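Side-chain contact in molybdopterin biosynthesis moeA protein (Pyrococcus horikoshii, PDB 1WU2), which probably takes part in molybdenum cofactor biosynthesis, helping to insert molybdenum into molybdopterin: residues Leu376-Pro379 / Gly384-Arg387. Numbering follows the deposited sequence.
Sequences LEIP and GYRR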
loop_
_atom_site.group_PDB
_atom_site.type_symbol
_atom_site.label_atom_id
_atom_site.label_comp_id
_atom_site.label_asym_id
_atom_site.label_seq_id
_atom_site.Cartn_x
_atom_site.Cartn_y
_atom_site.Cartn_z
ATOM N N LEU A 376 12.159 11.760 -0.890
ATOM C CA LEU A 376 12.453 12.781 0.092
ATOM C C LEU A 376 12.229 14.133 -0.568
ATOM O O LEU A 376 12.590 14.332 -1.722
ATOM C CB LEU A 376 13.910 12.646 0.544
ATOM C CG LEU A 376 14.542 13.840 1.260
ATOM C CD1 LEU A 376 13.884 14.054 2.604
ATOM C CD2 LEU A 376 16.030 13.616 1.418
ATOM N N GLU A 377 11.642 15.064 0.168
ATOM C CA GLU A 377 11.426 16.414 -0.328
ATOM C C GLU A 377 12.330 17.381 0.426
ATOM O O GLU A 377 12.335 17.403 1.656
ATOM C CB GLU A 377 9.966 16.810 -0.163
ATOM C CG GLU A 377 9.020 16.037 -1.070
ATOM C CD GLU A 377 7.587 16.087 -0.583
ATOM O OE1 GLU A 377 6.908 17.113 -0.816
ATOM O OE2 GLU A 377 7.143 15.105 0.045
ATOM N N ILE A 378 13.099 18.164 -0.324
ATOM C CA ILE A 378 13.981 19.180 0.232
ATOM C C ILE A 378 13.447 20.549 -0.187
ATOM O O ILE A 378 13.462 20.871 -1.374
ATOM C CB ILE A 378 15.423 18.977 -0.280
ATOM C CG1 ILE A 378 15.886 17.539 -0.010
ATOM C CG2 ILE A 378 16.370 19.987 0.373
ATOM C CD1 ILE A 378 17.211 17.174 -0.654
ATOM N N PRO A 379 12.961 21.349 0.764
ATOM C CA PRO A 379 12.469 22.700 0.456
ATOM C C PRO A 379 13.508 23.620 -0.194
ATOM O O PRO A 379 14.706 23.318 -0.222
ATOM C CB PRO A 379 12.058 23.254 1.824
ATOM C CG PRO A 379 11.854 22.066 2.686
ATOM C CD PRO A 379 12.811 21.027 2.195
ATOM N N GLY A 384 20.888 21.482 1.443
ATOM C CA GLY A 384 21.056 20.038 1.412
ATOM C C GLY A 384 21.250 19.408 2.778
ATOM O O GLY A 384 21.414 20.107 3.782
ATOM N N TYR A 385 21.231 18.077 2.805
ATOM C CA TYR A 385 21.416 17.301 4.031
ATOM C C TYR A 385 22.698 16.476 3.982
ATOM O O TYR A 385 23.121 16.035 2.919
ATOM C CB TYR A 385 20.230 16.361 4.250
ATOM C CG TYR A 385 18.873 17.033 4.223
ATOM C CD1 TYR A 385 18.666 18.266 4.843
ATOM C CD2 TYR A 385 17.794 16.433 3.581
ATOM C CE1 TYR A 385 17.419 18.882 4.820
ATOM C CE2 TYR A 385 16.545 17.040 3.556
ATOM C CZ TYR A 385 16.364 18.266 4.177
ATOM O OH TYR A 385 15.132 18.874 4.153
ATOM N N ARG A 386 23.303 16.266 5.148
ATOM C CA ARG A 386 24.487 15.427 5.280
ATOM C C ARG A 386 24.086 14.002 5.633
ATOM O O ARG A 386 22.985 13.762 6.125
ATOM C CB ARG A 386 25.401 15.959 6.385
ATOM C CG ARG A 386 25.767 17.430 6.266
ATOM C CD ARG A 386 25.200 18.334 7.357
ATOM N NE ARG A 386 26.251 19.019 8.114
ATOM C CZ ARG A 386 27.018 18.452 9.048
ATOM N NH1 ARG A 386 26.879 17.167 9.366
ATOM N NH2 ARG A 386 27.941 19.179 9.672
ATOM N N ARG A 387 24.990 13.063 5.382
ATOM C CA ARG A 387 24.816 11.688 5.827
ATOM C C ARG A 387 24.893 11.661 7.351
ATOM O O ARG A 387 25.737 12.331 7.943
ATOM C CB ARG A 387 25.879 10.772 5.206
ATOM C CG ARG A 387 27.319 11.082 5.614
ATOM C CD ARG A 387 28.361 10.627 4.598
ATOM N NE ARG A 387 29.704 10.550 5.173
ATOM C CZ ARG A 387 30.491 11.592 5.443
ATOM N NH1 ARG A 387 30.094 12.839 5.199
ATOM N NH2 ARG A 387 31.695 11.385 5.965
#
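The ring of Y385 meets L376 edge-on: the methyl CD2 of L376 lies close to the ring plane, 4.0 Å from Y385 CD2, while CD1, the other branch of the leucine fork, comes to 4.1 Å from Y385 CE2. I378 arrives obliquely, its CG1 3.7 Å from Y385 CE2, and its branch methyl CG2 sits by the hydroxyl end, 4.1 Å from Y385 OH. The side chains of I378 and Y385 run past one another in opposite senses. At the phenol end P379 crosses nearly at a right angle and brings its ring carbon CD to 3.7 Å from Y385 OH. One flat side chain thus meets the side chains of L376 and I378 on the strand and of P379 just beyond it, and it does so without a hydrogen bond between the segments; the backbone carbonyl O of E377 remains 4.0 Å from Y385 OH.

Both aliphatic partners point their CB atoms at the tyrosine, whereas E377, between them, turns the other way, and its OE1 is hydrogen-bonded to Y343 OH. With CG of Y385 opposite its own carbonyl carbon (chi1 -53°), the ring is directed toward L376 and I378. Trimming Y385 to an alanine is likely to open a gap beside L376 and I378 and leave P379 CD without the phenol oxygen it packs against.

I336 touches both L376 and I378 and pairs through its backbone with Y385, while V391 of strand 390-395 touches L376 and Y385. The example illustrates how a short strand packs against a neighbouring strand through side chains, with no hydrogen bond between the two segments: in the MoeA C-terminal region (domain IV), the two-stranded ribbon of 336-337 and 384-385 packs on strand 374-378 of the larger mixed beta-sheet partly through Y385.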